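Local coordinates for protein glycoside hydrolase family 12 (Spirochaeta thermophila, PDB 5LU3) that probably acts as a cellulase through its glycoside hydrolase family 12 domain, the present piece being its type A family 64 carbohydrate-binding module, which binds calcium, at residues 52-56 with 57-61. Numbering follows the deposited sequence.
With 2NV (3,6,9,12,15-pentaoxaoctadecan-17-amine), chain B; FMT (formic acid), chain F.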
ATOM      1  N   ASN A  52      -6.694  -6.753  -1.183  1.00 11.08           N
ATOM      2  CA  ASN A  52      -6.669  -7.968  -0.390  1.00 11.97           C
ATOM      3  C   ASN A  52      -5.691  -9.024  -0.917  1.00 12.10           C
ATOM      4  O   ASN A  52      -5.918 -10.231  -0.729  1.00 15.89           O
ATOM      5  CB  ASN A  52      -8.084  -8.546  -0.247  1.00 11.56           C
ATOM      6  CG  ASN A  52      -9.055  -7.573   0.381  1.00 12.74           C
ATOM      7  OD1 ASN A  52      -8.695  -6.821   1.271  1.00 11.64           O
ATOM      8  ND2 ASN A  52     -10.282  -7.564  -0.102  1.00 13.67           N
ATOM      9  N   ARG A  53      -4.588  -8.563  -1.512  1.00 12.16           N
ATOM     10  CA  ARG A  53      -3.576  -9.442  -2.082  1.00 12.24           C
ATOM     11  C   ARG A  53      -2.200  -9.052  -1.576  1.00 11.28           C
ATOM     12  O   ARG A  53      -1.891  -7.887  -1.414  1.00 13.75           O
ATOM     13  CB  ARG A  53      -3.602  -9.375  -3.610  1.00 15.12           C
ATOM     14  CG  ARG A  53      -4.910  -9.858  -4.196  1.00 16.80           C
ATOM     15  CD  ARG A  53      -4.966  -9.725  -5.711  1.00 19.07           C
ATOM     16  NE  ARG A  53      -6.262 -10.182  -6.194  1.00 19.72           N
ATOM     17  CZ  ARG A  53      -6.560 -11.400  -6.644  1.00 19.34           C
ATOM     18  NH1 ARG A  53      -5.640 -12.341  -6.808  1.00 24.73           N
ATOM     19  NH2 ARG A  53      -7.806 -11.654  -7.018  1.00 20.26           N
ATOM     20  N   TRP A  54      -1.359 -10.058  -1.377  1.00 10.24           N
ATOM     21  CA  TRP A  54       0.013  -9.864  -0.979  1.00  9.19           C
ATOM     22  C   TRP A  54       0.859  -9.595  -2.222  1.00  9.57           C
ATOM     23  O   TRP A  54       0.786 -10.339  -3.218  1.00 11.80           O
ATOM     24  CB  TRP A  54       0.512 -11.120  -0.279  1.00 10.45           C
ATOM     25  CG  TRP A  54       1.852 -11.014   0.391  1.00 10.52           C
ATOM     26  CD1 TRP A  54       2.064 -10.955   1.727  1.00 11.71           C
ATOM     27  CD2 TRP A  54       3.164 -11.094  -0.213  1.00  9.97           C
ATOM     28  NE1 TRP A  54       3.407 -10.932   2.004  1.00 11.77           N
ATOM     29  CE2 TRP A  54       4.109 -11.023   0.831  1.00 10.82           C
ATOM     30  CE3 TRP A  54       3.631 -11.217  -1.523  1.00 10.26           C
ATOM     31  CZ2 TRP A  54       5.486 -11.064   0.610  1.00 10.89           C
ATOM     32  CZ3 TRP A  54       5.024 -11.252  -1.734  1.00 11.24           C
ATOM     33  CH2 TRP A  54       5.930 -11.177  -0.671  1.00 11.20           C
ATOM     34  N   VAL A  55       1.660  -8.539  -2.159  1.00  9.07           N
ATOM     35  CA  VAL A  55       2.588  -8.214  -3.235  1.00  9.65           C
ATOM     36  C   VAL A  55       3.874  -7.644  -2.653  1.00  8.95           C
ATOM     37  O   VAL A  55       3.850  -6.931  -1.662  1.00 10.34           O
ATOM     38  CB  VAL A  55       1.923  -7.191  -4.217  1.00 10.40           C
ATOM     39  CG1 VAL A  55       1.577  -5.871  -3.551  1.00 11.43           C
ATOM     40  CG2 VAL A  55       2.758  -6.921  -5.444  1.00 12.85           C
ATOM     41  N   ALA A  56       5.010  -7.985  -3.246  1.00  8.71           N
ATOM     42  CA  ALA A  56       6.252  -7.392  -2.817  1.00  9.65           C
ATOM     43  C   ALA A  56       6.304  -5.977  -3.347  1.00  9.49           C
ATOM     44  O   ALA A  56       5.839  -5.691  -4.461  1.00  9.73           O
ATOM     45  CB  ALA A  56       7.436  -8.205  -3.290  1.00  9.99           C
ATOM     46  N   GLN A  57       6.888  -5.073  -2.573  1.00  8.29           N
ATOM     47  CA  GLN A  57       7.019  -3.695  -3.025  1.00  8.79           C
ATOM     48  C   GLN A  57       7.701  -3.564  -4.377  1.00  8.38           C
ATOM     49  O   GLN A  57       7.276  -2.754  -5.208  1.00  9.31           O
ATOM     50  CB  GLN A  57       7.758  -2.888  -1.977  1.00  9.16           C
ATOM     51  CG  GLN A  57       6.965  -2.691  -0.679  1.00  8.62           C
ATOM     52  CD  GLN A  57       7.827  -2.233   0.469  1.00 10.06           C
ATOM     53  OE1 GLN A  57       8.860  -1.579   0.266  1.00 10.09           O
ATOM     54  NE2 GLN A  57       7.425  -2.574   1.676  1.00 10.44           N
ATOM     55  N   HIS A  58       8.734  -4.387  -4.617  1.00  8.95           N
ATOM     56  CA  HIS A  58       9.480  -4.322  -5.867  1.00 10.32           C
ATOM     57  C   HIS A  58       8.673  -4.789  -7.053  1.00 10.28           C
ATOM     58  O   HIS A  58       9.087  -4.566  -8.195  1.00 12.76           O
ATOM     59  CB  HIS A  58      10.797  -5.120  -5.765  1.00 11.29           C
ATOM     60  CG  HIS A  58      10.622  -6.587  -5.798  1.00 11.59           C
ATOM     61  ND1 HIS A  58      10.633  -7.383  -4.674  1.00 11.51           N
ATOM     62  CD2 HIS A  58      10.411  -7.417  -6.839  1.00 13.65           C
ATOM     63  CE1 HIS A  58      10.431  -8.642  -5.025  1.00 13.61           C
ATOM     64  NE2 HIS A  58      10.249  -8.681  -6.332  1.00 15.18           N
ATOM     65  N   GLN A  59       7.536  -5.426  -6.828  1.00  9.93           N
ATOM     66  CA  GLN A  59       6.625  -5.817  -7.926  1.00  9.81           C
ATOM     67  C   GLN A  59       5.694  -4.683  -8.383  1.00 10.22           C
ATOM     68  O   GLN A  59       5.089  -4.787  -9.434  1.00 13.24           O
ATOM     69  CB  GLN A  59       5.764  -7.000  -7.504  1.00  9.54           C
ATOM     70  CG  GLN A  59       6.559  -8.258  -7.220  1.00  8.46           C
ATOM     71  CD  GLN A  59       5.648  -9.422  -6.865  1.00  8.59           C
ATOM     72  OE1 GLN A  59       5.102  -9.469  -5.751  1.00 10.16           O
ATOM     73  NE2 GLN A  59       5.447 -10.328  -7.791  1.00  8.43           N
ATOM     74  N   VAL A  60       5.604  -3.621  -7.579  1.00  9.18           N
ATOM     75  CA  VAL A  60       4.676  -2.524  -7.824  1.00  9.65           C
ATOM     76  C   VAL A  60       5.416  -1.423  -8.567  1.00  9.33           C
ATOM     77  O   VAL A  60       6.329  -0.785  -8.000  1.00  9.77           O
ATOM     78  CB  VAL A  60       4.079  -1.970  -6.516  1.00 10.03           C
ATOM     79  CG1 VAL A  60       3.037  -0.924  -6.843  1.00 10.59           C
ATOM     80  CG2 VAL A  60       3.480  -3.087  -5.665  1.00 11.00           C
ATOM     81  N   PRO A  61       5.036  -1.163  -9.828  1.00  9.85           N
ATOM     82  CA  PRO A  61       5.742  -0.107 -10.546  1.00  9.62           C
ATOM     83  C   PRO A  61       5.536   1.255  -9.922  1.00  9.64           C
ATOM     84  O   PRO A  61       4.411   1.583  -9.519  1.00 10.25           O
ATOM     85  CB  PRO A  61       5.114  -0.156 -11.942  1.00 11.33           C
ATOM     86  CG  PRO A  61       4.440  -1.501 -12.049  1.00 12.93           C
ATOM     87  CD  PRO A  61       4.001  -1.805 -10.660  1.00 10.94           C
TER
HETATM   88  N1  2NV B 101       9.938 -17.797   4.721  1.00 34.09           N
HETATM   89  C2  2NV B 101       8.501 -17.817   4.923  1.00 34.29           C
HETATM   90  C3  2NV B 101       7.993 -16.462   4.435  1.00 29.39           C
HETATM   91  O4  2NV B 101       6.788 -16.085   5.029  1.00 34.17           O
HETATM   92  C5  2NV B 101       6.076 -15.040   4.374  1.00 25.41           C
HETATM   93  C6  2NV B 101       5.600 -15.489   2.981  1.00 19.53           C
HETATM   94  O7  2NV B 101       5.087 -14.385   2.305  1.00 26.35           O
HETATM   95  C8  2NV B 101       4.678 -14.642   0.988  1.00 24.48           C
HETATM   96  C9  2NV B 101       3.303 -15.234   1.070  1.00 19.90           C
HETATM   97  O10 2NV B 101       2.378 -14.270   1.395  1.00 27.68           O
HETATM   98  C11 2NV B 101       1.090 -14.581   0.871  1.00 24.66           C
HETATM   99  C12 2NV B 101       0.536 -15.664   1.764  1.00 22.13           C
HETATM  100  O13 2NV B 101      -0.621 -16.300   1.345  1.00 30.90           O
HETATM  101  C14 2NV B 101      -0.965 -17.457   2.104  1.00 27.26           C
HETATM  102  C15 2NV B 101      -0.023 -18.583   1.687  1.00 25.04           C
HETATM  103  O16 2NV B 101      -0.262 -19.823   2.319  1.00 45.31           O
HETATM  104  C17 2NV B 101       0.617 -20.857   1.934  1.00 47.41           C
HETATM  105  C18 2NV B 101       0.078 -21.590   0.697  1.00 44.96           C
HETATM  106  C2A 2NV B 101       7.969 -18.991   4.085  1.00 38.81           C
HETATM  107  C   FMT F 105       9.966  -1.194   4.753  1.00 14.71           C
HETATM  108  O1  FMT F 105       9.474  -1.873   3.739  1.00 20.22           O
HETATM  109  O2  FMT F 105       9.311  -0.837   5.869  1.00 23.44           O
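A56 and Q59 are joined by two hydrogen bonds where strand 55-56 runs into the short 3-10 segment 57-59. The amide N of A56 donates to OE1 of Q59 at 2.9 Å. This bond is nearly straight (163°) and lies in the amide plane of Q59, on a lone pair. In return, Q59 N donates to A56 O at 2.9 Å, from well above the carbonyl plane. This second bond closes a type I beta-turn, 56-59, and V60 N to Q57 O is the next backbone bond. The Q59 side chain points back to the strand, CG set opposite its own carbonyl carbon (chi1 -64°) and the chain extended beyond it (chi2 -177°). Q59 and V55 run antiparallel alongside each other, with V55 CG2 3.5 Å from Q59 OE1. CG2 of V55 also meets CG2 of V60 at 3.9 Å, their side chains roughly perpendicular. The H58 ring folds back obliquely beside A56, its CE1 3.5 Å from A56 CB, and also meets W31 edge-to-face. Q57 turns away instead: OE1 accepts from S26 N, while NE2 donates to Y34 O and to O1 of a formic acid at 3.0 Å. W54 stacks with Y34, and ether O10 of the bound pentaether amine sits over one indole face, 3.3 Å from CD1; such an aromatic surface could suit carbohydrate binding. One backbone and one side-chain bond thus join A56 to Q59, fixing the turn out of an edge strand of the CBM64 module.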